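Local atomic coordinates of Mgp-operon protein 3 (Mycoplasma pneumoniae, PDB entry 6RJ1), a protein that probably takes part in attaching the bacterium to host cells, as an extracellular, membrane-anchored surface protein of the adhesion machinery alongside the adhesin P1. Residues A217-K225 against T572-S580; Q187-G195 against Q635-D643. All coordinates share one frame; numbering follows the deposited sequence.

Contact 1 of 2, residues A217-K225 against T572-S580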
ATOM      1  N   ALA A 217      18.159  22.606  -0.027  1.00 59.18           N
ATOM      2  CA  ALA A 217      17.354  21.387  -0.159  1.00 58.98           C
ATOM      3  C   ALA A 217      17.033  20.793   1.219  1.00 63.38           C
ATOM      4  O   ALA A 217      17.933  20.583   2.037  1.00 63.22           O
ATOM      5  CB  ALA A 217      18.069  20.366  -1.029  1.00 59.59           C
ATOM      6  N   VAL A 218      15.733  20.599   1.490  1.00 60.00           N
ATOM      7  CA  VAL A 218      15.208  20.114   2.768  1.00 59.09           C
ATOM      8  C   VAL A 218      15.568  18.643   2.995  1.00 64.23           C
ATOM      9  O   VAL A 218      15.357  17.802   2.122  1.00 64.33           O
ATOM     10  CB  VAL A 218      13.690  20.415   2.919  1.00 61.43           C
ATOM     11  CG1 VAL A 218      13.152  19.894   4.240  1.00 60.88           C
ATOM     12  CG2 VAL A 218      13.411  21.916   2.791  1.00 60.59           C
ATOM     13  N   THR A 219      16.141  18.359   4.179  1.00 61.16           N
ATOM     14  CA  THR A 219      16.610  17.045   4.628  1.00 60.24           C
ATOM     15  C   THR A 219      15.505  16.126   5.186  1.00 63.49           C
ATOM     16  O   THR A 219      15.760  14.938   5.417  1.00 63.43           O
ATOM     17  CB  THR A 219      17.743  17.214   5.644  1.00 65.76           C
ATOM     18  OG1 THR A 219      17.236  17.851   6.820  1.00 63.25           O
ATOM     19  CG2 THR A 219      18.922  17.980   5.084  1.00 62.97           C
ATOM     20  N   GLY A 220      14.307  16.666   5.398  1.00 58.49           N
ATOM     21  CA  GLY A 220      13.200  15.879   5.919  1.00 57.93           C
ATOM     22  C   GLY A 220      12.049  16.679   6.475  1.00 62.39           C
ATOM     23  O   GLY A 220      11.704  17.739   5.948  1.00 63.28           O
ATOM     24  N   PHE A 221      11.413  16.145   7.521  1.00 57.01           N
ATOM     25  CA  PHE A 221      10.260  16.780   8.144  1.00 55.58           C
ATOM     26  C   PHE A 221      10.272  16.613   9.660  1.00 58.06           C
ATOM     27  O   PHE A 221      10.701  15.574  10.170  1.00 56.37           O
ATOM     28  CB  PHE A 221       8.933  16.286   7.507  1.00 56.73           C
ATOM     29  CG  PHE A 221       8.674  14.797   7.568  1.00 57.42           C
ATOM     30  CD1 PHE A 221       9.163  13.949   6.582  1.00 60.96           C
ATOM     31  CD2 PHE A 221       7.898  14.250   8.583  1.00 58.25           C
ATOM     32  CE1 PHE A 221       8.903  12.567   6.624  1.00 61.66           C
ATOM     33  CE2 PHE A 221       7.635  12.874   8.626  1.00 61.24           C
ATOM     34  CZ  PHE A 221       8.140  12.039   7.646  1.00 59.79           C
ATOM     35  N   LYS A 222       9.804  17.656  10.371  1.00 54.86           N
ATOM     36  CA  LYS A 222       9.703  17.719  11.825  1.00 54.73           C
ATOM     37  C   LYS A 222       8.722  16.663  12.370  1.00 61.09           C
ATOM     38  O   LYS A 222       7.622  16.492  11.830  1.00 59.61           O
ATOM     39  CB  LYS A 222       9.290  19.127  12.263  1.00 56.24           C
ATOM     40  CG  LYS A 222      10.363  20.181  12.035  1.00 67.50           C
ATOM     41  CD  LYS A 222      10.107  21.421  12.869  1.00 81.87           C
ATOM     42  CE  LYS A 222      11.227  22.431  12.742  1.00 98.16           C
ATOM     43  NZ  LYS A 222      10.913  23.701  13.454  1.00105.60           N
ATOM     44  N   LEU A 223       9.138  15.940  13.429  1.00 59.88           N
ATOM     45  CA  LEU A 223       8.329  14.883  14.059  1.00 60.29           C
ATOM     46  C   LEU A 223       7.722  15.289  15.418  1.00 67.37           C
ATOM     47  O   LEU A 223       7.074  14.462  16.065  1.00 67.19           O
ATOM     48  CB  LEU A 223       9.151  13.588  14.200  1.00 59.78           C
ATOM     49  CG  LEU A 223       9.585  12.908  12.908  1.00 63.61           C
ATOM     50  CD1 LEU A 223      10.626  11.862  13.179  1.00 63.60           C
ATOM     51  CD2 LEU A 223       8.407  12.287  12.185  1.00 65.17           C
ATOM     52  N   ASP A 224       7.919  16.557  15.833  1.00 65.83           N
ATOM     53  CA  ASP A 224       7.426  17.099  17.104  1.00 66.76           C
ATOM     54  C   ASP A 224       5.905  17.325  17.161  1.00 70.75           C
ATOM     55  O   ASP A 224       5.321  17.293  18.248  1.00 71.24           O
ATOM     56  CB  ASP A 224       8.179  18.399  17.456  1.00 69.17           C
ATOM     57  CG  ASP A 224       7.977  19.565  16.501  1.00 80.58           C
ATOM     58  OD1 ASP A 224       7.858  19.318  15.275  1.00 80.13           O
ATOM     59  OD2 ASP A 224       7.963  20.733  16.980  1.00 87.51           O
ATOM     60  N   LYS A 225       5.281  17.588  16.001  1.00 66.47           N
ATOM     61  CA  LYS A 225       3.842  17.847  15.855  1.00 65.28           C
ATOM     62  C   LYS A 225       3.257  16.945  14.770  1.00 67.28           C
ATOM     63  O   LYS A 225       4.008  16.328  14.001  1.00 65.95           O
ATOM     64  CB  LYS A 225       3.596  19.328  15.480  1.00 67.20           C
ATOM     65  CG  LYS A 225       3.935  20.317  16.585  1.00 80.62           C
ATOM     66  CD  LYS A 225       3.655  21.754  16.168  1.00 88.43           C
ATOM     67  CE  LYS A 225       3.571  22.694  17.349  1.00 96.10           C
ATOM     68  NZ  LYS A 225       4.898  22.924  17.984  1.00104.76           N
ATOM     69  N   THR A 572      19.281  18.108  12.974  1.00 70.57           N
ATOM     70  CA  THR A 572      18.230  17.166  12.609  1.00 69.47           C
ATOM     71  C   THR A 572      17.528  16.543  13.829  1.00 72.80           C
ATOM     72  O   THR A 572      16.904  15.488  13.700  1.00 72.71           O
ATOM     73  CB  THR A 572      18.782  16.130  11.622  1.00 72.03           C
ATOM     74  OG1 THR A 572      19.948  15.520  12.168  1.00 69.06           O
ATOM     75  CG2 THR A 572      19.113  16.740  10.277  1.00 69.46           C
ATOM     76  N   TYR A 573      17.572  17.225  14.990  1.00 68.71           N
ATOM     77  CA  TYR A 573      16.908  16.774  16.216  1.00 68.45           C
ATOM     78  C   TYR A 573      15.400  16.812  16.043  1.00 70.79           C
ATOM     79  O   TYR A 573      14.879  17.813  15.551  1.00 71.56           O
ATOM     80  CB  TYR A 573      17.332  17.640  17.417  1.00 70.55           C
ATOM     81  CG  TYR A 573      16.444  17.528  18.641  1.00 73.59           C
ATOM     82  CD1 TYR A 573      16.526  16.426  19.492  1.00 75.72           C
ATOM     83  CD2 TYR A 573      15.538  18.535  18.964  1.00 74.64           C
ATOM     84  CE1 TYR A 573      15.717  16.323  20.623  1.00 76.86           C
ATOM     85  CE2 TYR A 573      14.725  18.444  20.096  1.00 75.65           C
ATOM     86  CZ  TYR A 573      14.818  17.337  20.923  1.00 83.72           C
ATOM     87  OH  TYR A 573      14.011  17.254  22.035  1.00 83.49           O
ATOM     88  N   ASN A 574      14.705  15.725  16.452  1.00 65.70           N
ATOM     89  CA  ASN A 574      13.245  15.565  16.400  1.00 65.23           C
ATOM     90  C   ASN A 574      12.709  15.594  14.956  1.00 68.53           C
ATOM     91  O   ASN A 574      11.567  16.006  14.729  1.00 69.27           O
ATOM     92  CB  ASN A 574      12.543  16.630  17.293  1.00 68.21           C
ATOM     93  CG  ASN A 574      11.507  16.142  18.280  1.00 87.22           C
ATOM     94  OD1 ASN A 574      10.985  15.025  18.204  1.00 83.03           O
ATOM     95  ND2 ASN A 574      11.167  17.003  19.229  1.00 75.73           N
ATOM     96  N   GLN A 575      13.521  15.149  13.980  1.00 63.08           N
ATOM     97  CA  GLN A 575      13.079  15.147  12.592  1.00 61.65           C
ATOM     98  C   GLN A 575      13.387  13.838  11.852  1.00 62.77           C
ATOM     99  O   GLN A 575      14.312  13.103  12.220  1.00 60.78           O
ATOM    100  CB  GLN A 575      13.606  16.381  11.815  1.00 62.60           C
ATOM    101  CG  GLN A 575      14.919  16.186  11.062  1.00 65.73           C
ATOM    102  CD  GLN A 575      15.116  17.193   9.960  1.00 73.74           C
ATOM    103  OE1 GLN A 575      15.368  18.379  10.198  1.00 68.54           O
ATOM    104  NE2 GLN A 575      15.034  16.742   8.725  1.00 61.18           N
ATOM    105  N   ALA A 576      12.572  13.561  10.815  1.00 58.36           N
ATOM    106  CA  ALA A 576      12.732  12.421   9.929  1.00 57.96           C
ATOM    107  C   ALA A 576      13.663  12.867   8.804  1.00 61.54           C
ATOM    108  O   ALA A 576      13.729  14.058   8.506  1.00 61.73           O
ATOM    109  CB  ALA A 576      11.390  11.997   9.362  1.00 58.40           C
ATOM    110  N   LEU A 577      14.410  11.930   8.216  1.00 56.77           N
ATOM    111  CA  LEU A 577      15.352  12.243   7.152  1.00 56.06           C
ATOM    112  C   LEU A 577      14.887  11.633   5.842  1.00 60.32           C
ATOM    113  O   LEU A 577      15.021  10.428   5.617  1.00 59.14           O
ATOM    114  CB  LEU A 577      16.779  11.822   7.532  1.00 56.09           C
ATOM    115  CG  LEU A 577      17.304  12.388   8.849  1.00 60.48           C
ATOM    116  CD1 LEU A 577      18.351  11.502   9.431  1.00 61.10           C
ATOM    117  CD2 LEU A 577      17.816  13.784   8.678  1.00 61.58           C
ATOM    118  N   ALA A 578      14.275  12.486   5.001  1.00 57.64           N
ATOM    119  CA  ALA A 578      13.685  12.139   3.711  1.00 57.25           C
ATOM    120  C   ALA A 578      13.853  13.296   2.745  1.00 60.23           C
ATOM    121  O   ALA A 578      13.840  14.452   3.163  1.00 61.24           O
ATOM    122  CB  ALA A 578      12.206  11.840   3.891  1.00 58.23           C
ATOM    123  N   TRP A 579      13.996  13.000   1.452  1.00 54.38           N
ATOM    124  CA  TRP A 579      14.164  14.039   0.439  1.00 53.46           C
ATOM    125  C   TRP A 579      13.609  13.604  -0.913  1.00 61.16           C
ATOM    126  O   TRP A 579      13.481  12.399  -1.177  1.00 62.94           O
ATOM    127  CB  TRP A 579      15.646  14.442   0.312  1.00 51.05           C
ATOM    128  CG  TRP A 579      16.538  13.288  -0.035  1.00 50.80           C
ATOM    129  CD1 TRP A 579      16.810  12.807  -1.282  1.00 53.25           C
ATOM    130  CD2 TRP A 579      17.196  12.410   0.890  1.00 50.18           C
ATOM    131  NE1 TRP A 579      17.588  11.680  -1.192  1.00 52.27           N
ATOM    132  CE2 TRP A 579      17.843  11.413   0.131  1.00 53.46           C
ATOM    133  CE3 TRP A 579      17.291  12.361   2.294  1.00 50.80           C
ATOM    134  CZ2 TRP A 579      18.612  10.404   0.724  1.00 52.23           C
ATOM    135  CZ3 TRP A 579      18.015  11.334   2.879  1.00 51.33           C
ATOM    136  CH2 TRP A 579      18.692  10.391   2.099  1.00 51.77           C
ATOM    137  N   SER A 580      13.311  14.591  -1.776  1.00 58.13           N
ATOM    138  CA  SER A 580      12.810  14.402  -3.134  1.00 58.64           C
ATOM    139  C   SER A 580      13.886  13.726  -4.001  1.00 62.75           C
ATOM    140  O   SER A 580      15.050  14.164  -4.001  1.00 62.58           O
ATOM    141  CB  SER A 580      12.433  15.755  -3.734  1.00 63.20           C
ATOM    142  OG  SER A 580      12.201  15.667  -5.131  1.00 74.83           O
TER
HETATM  143  O   HOH W   1      14.472  17.497  -0.914  1.00 63.84           O
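The short, weakly bonded strand 220-222 runs antiparallel (167°) to strand 575-577 in a mixed beta-sheet; K222-Q575 is the sound bridge. F221 and A576 exchange backbone bonds of unequal quality: A576 N to F221 O is short and nearly straight (2.8 Å, 167°), whereas F221 N to A576 O is longer (3.3 Å), its donor standing above the carbonyl plane. That same oxygen takes Q575 NE2 from its opposite face at 3.0 Å, so two N-H groups grip it. L223 N donates to N574 O (2.8 Å), a carbonyl inside the type II turn T572-Q575.

On the face carrying F221 and A576, the methyl CB of A576 sits over the phenyl ring, 3.7 Å from its centroid, a CH-pi contact. A chi1 of 58°, with CG between the backbone N and the carbonyl carbon, brings CE1 and CZ of F221 to this methyl. L223 CD1 reaches A576 CB at 3.9 Å. Q575, whose CB is on the K222 face, also gives T219 OG1 a weak bond through NE2 (3.1 Å); the stronger partner of T219 OG1 is V185 O. Strand 549-563 pairs with 575-577 too, making this an antiparallel strand pair between sequence-distant parts of a branched mixed beta-sheet.

Contact 2 of 2, residues Q187-G195 against Q635-D643; sequences QDTVHFGSG and QTTYPVKSD
The H191 imidazole carries V190 CG1 over the centre of one face, 4.0 Å above the plane, and meets segment 635-643 at its edge. There Y638 O lies in the ring plane, 3.5 Å from H191 NE2, and V640 O sits near that plane, 3.6 Å from the same nitrogen. The T637 methyl CG2 approaches the ring obliquely. The Y638 ring has P639 CD over one face, 3.4 Å above its plane and offset toward the rim, with V640 CG2 at its edge. The other imidazole nitrogen, H191 ND1, gives a weak, bent bond to Q187 O one helical turn back (3.1 Å, 134°), which may help to hold the ring's rotation.

Y638 O is also the acceptor of an inverse gamma turn centred on P639, closed by V640 N at 2.8 Å from Y638 O, and the turn abuts the last turn of helix 187-192. V190 CG1 packs against P639 C at 3.7 Å. K641 runs alongside the helix end: its chain, bent at chi3 (-96°), lays CG and CE against V190 O, CE at 3.4 Å, and the positive charge may be mildly favoured by the nearby helix C-terminus. G193, the first residue past the helix, leaves helical geometry with positive phi (79°). One water bridges Q187 OE1 and T637 N, accepting from the latter, and T636 OG1 bonds it too.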
ATOM      1  N   GLN A 187      20.096  21.223   3.863  1.00 59.06           N
ATOM      2  CA  GLN A 187      21.342  20.457   3.924  1.00 58.70           C
ATOM      3  C   GLN A 187      22.605  21.318   4.168  1.00 62.82           C
ATOM      4  O   GLN A 187      23.538  20.787   4.760  1.00 61.66           O
ATOM      5  CB  GLN A 187      21.514  19.499   2.729  1.00 59.54           C
ATOM      6  CG  GLN A 187      21.712  20.112   1.359  1.00 58.88           C
ATOM      7  CD  GLN A 187      22.067  19.061   0.326  1.00 69.69           C
ATOM      8  OE1 GLN A 187      22.402  17.900   0.631  1.00 59.16           O
ATOM      9  NE2 GLN A 187      22.002  19.447  -0.935  1.00 60.97           N
ATOM     10  N   ASP A 188      22.614  22.637   3.827  1.00 62.01           N
ATOM     11  CA  ASP A 188      23.792  23.498   4.104  1.00 62.81           C
ATOM     12  C   ASP A 188      24.006  23.725   5.600  1.00 66.22           C
ATOM     13  O   ASP A 188      25.148  23.808   6.039  1.00 65.82           O
ATOM     14  CB  ASP A 188      23.760  24.835   3.329  1.00 65.44           C
ATOM     15  CG  ASP A 188      22.595  25.783   3.606  1.00 78.07           C
ATOM     16  OD1 ASP A 188      21.580  25.335   4.194  1.00 79.02           O
ATOM     17  OD2 ASP A 188      22.688  26.966   3.211  1.00 82.64           O
ATOM     18  N   THR A 189      22.906  23.784   6.379  1.00 63.59           N
ATOM     19  CA  THR A 189      22.917  23.940   7.841  1.00 63.59           C
ATOM     20  C   THR A 189      23.426  22.638   8.478  1.00 66.73           C
ATOM     21  O   THR A 189      24.202  22.687   9.425  1.00 66.54           O
ATOM     22  CB  THR A 189      21.509  24.336   8.347  1.00 74.58           C
ATOM     23  OG1 THR A 189      21.097  25.543   7.706  1.00 80.95           O
ATOM     24  CG2 THR A 189      21.448  24.520   9.860  1.00 71.61           C
ATOM     25  N   VAL A 190      22.998  21.482   7.943  1.00 62.69           N
ATOM     26  CA  VAL A 190      23.404  20.162   8.431  1.00 62.20           C
ATOM     27  C   VAL A 190      24.933  19.976   8.398  1.00 67.14           C
ATOM     28  O   VAL A 190      25.517  19.553   9.398  1.00 68.10           O
ATOM     29  CB  VAL A 190      22.651  19.017   7.691  1.00 64.78           C
ATOM     30  CG1 VAL A 190      23.281  17.650   7.955  1.00 64.05           C
ATOM     31  CG2 VAL A 190      21.172  19.006   8.054  1.00 64.26           C
ATOM     32  N   HIS A 191      25.569  20.326   7.271  1.00 62.62           N
ATOM     33  CA  HIS A 191      26.996  20.103   7.075  1.00 62.02           C
ATOM     34  C   HIS A 191      27.904  21.250   7.452  1.00 67.77           C
ATOM     35  O   HIS A 191      29.083  21.008   7.711  1.00 68.10           O
ATOM     36  CB  HIS A 191      27.265  19.673   5.630  1.00 62.20           C
ATOM     37  CG  HIS A 191      26.592  18.382   5.275  1.00 64.90           C
ATOM     38  ND1 HIS A 191      25.481  18.353   4.456  1.00 66.09           N
ATOM     39  CD2 HIS A 191      26.876  17.121   5.680  1.00 65.89           C
ATOM     40  CE1 HIS A 191      25.143  17.081   4.363  1.00 65.38           C
ATOM     41  NE2 HIS A 191      25.956  16.302   5.082  1.00 65.69           N
ATOM     42  N   PHE A 192      27.387  22.481   7.489  1.00 65.77           N
ATOM     43  CA  PHE A 192      28.207  23.645   7.814  1.00 66.08           C
ATOM     44  C   PHE A 192      27.855  24.320   9.142  1.00 72.23           C
ATOM     45  O   PHE A 192      28.656  25.107   9.647  1.00 72.86           O
ATOM     46  CB  PHE A 192      28.187  24.656   6.655  1.00 67.88           C
ATOM     47  CG  PHE A 192      28.811  24.110   5.392  1.00 69.02           C
ATOM     48  CD1 PHE A 192      30.188  24.161   5.198  1.00 71.81           C
ATOM     49  CD2 PHE A 192      28.023  23.525   4.404  1.00 69.96           C
ATOM     50  CE1 PHE A 192      30.767  23.633   4.040  1.00 72.72           C
ATOM     51  CE2 PHE A 192      28.603  22.997   3.247  1.00 72.65           C
ATOM     52  CZ  PHE A 192      29.968  23.062   3.067  1.00 71.37           C
ATOM     53  N   GLY A 193      26.684  24.010   9.693  1.00 70.19           N
ATOM     54  CA  GLY A 193      26.213  24.583  10.948  1.00 71.29           C
ATOM     55  C   GLY A 193      25.665  25.984  10.780  1.00 79.75           C
ATOM     56  O   GLY A 193      26.110  26.722   9.892  1.00 80.29           O
ATOM     57  N   SER A 194      24.693  26.364  11.646  1.00 78.28           N
ATOM     58  CA  SER A 194      24.043  27.683  11.645  1.00 78.24           C
ATOM     59  C   SER A 194      25.067  28.818  11.660  1.00 81.34           C
ATOM     60  O   SER A 194      25.957  28.826  12.509  1.00 81.03           O
ATOM     61  CB  SER A 194      23.083  27.820  12.823  1.00 82.04           C
ATOM     62  OG  SER A 194      22.052  26.847  12.789  1.00 91.98           O
ATOM     63  N   GLY A 195      24.961  29.711  10.676  1.00 77.73           N
ATOM     64  CA  GLY A 195      25.841  30.861  10.510  1.00 77.83           C
ATOM     65  C   GLY A 195      27.006  30.679   9.554  1.00 82.32           C
ATOM     66  O   GLY A 195      27.561  31.673   9.067  1.00 82.46           O
ATOM     67  N   GLN A 635      27.419  15.547  -7.046  1.00 63.08           N
ATOM     68  CA  GLN A 635      27.395  14.714  -5.853  1.00 61.47           C
ATOM     69  C   GLN A 635      26.283  15.029  -4.892  1.00 63.30           C
ATOM     70  O   GLN A 635      25.863  16.174  -4.732  1.00 61.85           O
ATOM     71  CB  GLN A 635      28.744  14.751  -5.135  1.00 62.35           C
ATOM     72  CG  GLN A 635      29.793  13.866  -5.778  1.00 60.61           C
ATOM     73  CD  GLN A 635      31.119  13.933  -5.075  1.00 76.99           C
ATOM     74  OE1 GLN A 635      31.333  14.712  -4.137  1.00 70.42           O
ATOM     75  NE2 GLN A 635      32.052  13.109  -5.529  1.00 74.75           N
ATOM     76  N   THR A 636      25.881  13.987  -4.191  1.00 60.58           N
ATOM     77  CA  THR A 636      24.808  13.963  -3.216  1.00 60.97           C
ATOM     78  C   THR A 636      25.282  13.073  -2.052  1.00 65.59           C
ATOM     79  O   THR A 636      26.064  12.149  -2.281  1.00 66.92           O
ATOM     80  CB  THR A 636      23.479  13.600  -3.955  1.00 73.90           C
ATOM     81  OG1 THR A 636      22.391  13.594  -3.052  1.00 79.37           O
ATOM     82  CG2 THR A 636      23.539  12.279  -4.764  1.00 69.46           C
ATOM     83  N   THR A 637      24.933  13.416  -0.804  1.00 60.88           N
ATOM     84  CA  THR A 637      25.359  12.634   0.370  1.00 60.06           C
ATOM     85  C   THR A 637      24.257  12.648   1.428  1.00 61.59           C
ATOM     86  O   THR A 637      23.448  13.568   1.434  1.00 61.72           O
ATOM     87  CB  THR A 637      26.773  13.069   0.882  1.00 64.31           C
ATOM     88  OG1 THR A 637      27.372  12.008   1.630  1.00 62.17           O
ATOM     89  CG2 THR A 637      26.756  14.347   1.721  1.00 58.57           C
ATOM     90  N   TYR A 638      24.231  11.640   2.310  1.00 56.75           N
ATOM     91  CA  TYR A 638      23.239  11.515   3.386  1.00 56.48           C
ATOM     92  C   TYR A 638      23.309  12.709   4.377  1.00 61.45           C
ATOM     93  O   TYR A 638      24.411  13.131   4.721  1.00 59.68           O
ATOM     94  CB  TYR A 638      23.398  10.160   4.129  1.00 56.51           C
ATOM     95  CG  TYR A 638      22.211   9.805   4.997  1.00 56.93           C
ATOM     96  CD1 TYR A 638      21.113   9.138   4.469  1.00 57.72           C
ATOM     97  CD2 TYR A 638      22.158  10.192   6.330  1.00 59.00           C
ATOM     98  CE1 TYR A 638      19.985   8.870   5.247  1.00 58.55           C
ATOM     99  CE2 TYR A 638      21.027   9.951   7.111  1.00 59.45           C
ATOM    100  CZ  TYR A 638      19.951   9.275   6.571  1.00 65.31           C
ATOM    101  OH  TYR A 638      18.860   9.003   7.354  1.00 68.24           O
ATOM    102  N   PRO A 639      22.148  13.235   4.855  1.00 59.55           N
ATOM    103  CA  PRO A 639      22.174  14.390   5.784  1.00 59.68           C
ATOM    104  C   PRO A 639      22.666  14.118   7.216  1.00 64.84           C
ATOM    105  O   PRO A 639      21.900  14.232   8.179  1.00 64.80           O
ATOM    106  CB  PRO A 639      20.720  14.871   5.774  1.00 61.21           C
ATOM    107  CG  PRO A 639      19.928  13.655   5.466  1.00 65.23           C
ATOM    108  CD  PRO A 639      20.762  12.881   4.489  1.00 60.42           C
ATOM    109  N   VAL A 640      23.961  13.790   7.354  1.00 62.10           N
ATOM    110  CA  VAL A 640      24.681  13.563   8.615  1.00 61.87           C
ATOM    111  C   VAL A 640      26.055  14.226   8.455  1.00 67.35           C
ATOM    112  O   VAL A 640      26.799  13.857   7.532  1.00 67.52           O
ATOM    113  CB  VAL A 640      24.793  12.058   9.008  1.00 65.04           C
ATOM    114  CG1 VAL A 640      25.814  11.839  10.125  1.00 64.41           C
ATOM    115  CG2 VAL A 640      23.440  11.487   9.412  1.00 64.93           C
ATOM    116  N   LYS A 641      26.376  15.218   9.337  1.00 63.77           N
ATOM    117  CA  LYS A 641      27.650  15.957   9.339  1.00 62.82           C
ATOM    118  C   LYS A 641      28.817  14.982   9.501  1.00 68.47           C
ATOM    119  O   LYS A 641      28.747  14.080  10.334  1.00 67.67           O
ATOM    120  CB  LYS A 641      27.671  17.021  10.451  1.00 64.13           C
ATOM    121  CG  LYS A 641      28.572  18.207  10.122  1.00 85.03           C
ATOM    122  CD  LYS A 641      28.944  19.038  11.347  1.00 97.49           C
ATOM    123  CE  LYS A 641      28.065  20.246  11.554  1.00109.56           C
ATOM    124  NZ  LYS A 641      28.337  20.891  12.861  1.00119.95           N
ATOM    125  N   SER A 642      29.869  15.146   8.678  1.00 67.65           N
ATOM    126  CA  SER A 642      31.070  14.299   8.646  1.00 68.27           C
ATOM    127  C   SER A 642      31.624  13.915  10.028  1.00 74.80           C
ATOM    128  O   SER A 642      31.919  12.738  10.246  1.00 75.58           O
ATOM    129  CB  SER A 642      32.161  14.941   7.791  1.00 71.85           C
ATOM    130  OG  SER A 642      32.811  13.972   6.983  1.00 82.59           O
ATOM    131  N   ASP A 643      31.742  14.894  10.962  1.00 71.20           N
ATOM    132  CA  ASP A 643      32.246  14.657  12.318  1.00 70.58           C
ATOM    133  C   ASP A 643      31.293  13.805  13.181  1.00 75.26           C
ATOM    134  O   ASP A 643      31.749  13.166  14.132  1.00 76.67           O
ATOM    135  CB  ASP A 643      32.621  15.983  13.015  1.00 72.62           C
ATOM    136  CG  ASP A 643      31.483  16.888  13.468  1.00 87.34           C
ATOM    137  OD1 ASP A 643      30.317  16.601  13.122  1.00 89.42           O
ATOM    138  OD2 ASP A 643      31.763  17.883  14.176  1.00 94.46           O
TER
HETATM  139  O   HOH W   2      22.915  15.652  -1.058  1.00 52.78           O

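How the contacts relate
Contact 1 is the deeper of the two: its centre lies about 22 Å from the centre of the chain, against about 32 Å for contact 2, and most of its touching residues are buried, whereas contact 2 is partly buried. The chemistry follows. Each has a bridging water, but contact 1 adds direct backbone bonds between strands, whereas contact 2 packs a helix against a loop, with the water as its polar link. Their centres are about 13 Å apart and they touch. A217 O and Q187 N, 2.9 Å apart, probably hydrogen-bond, while W579 CZ3 packs on P639 CD at 3.5 Å and L577 meets Y638, setting the 635-643 loop against the strand 575-577 region.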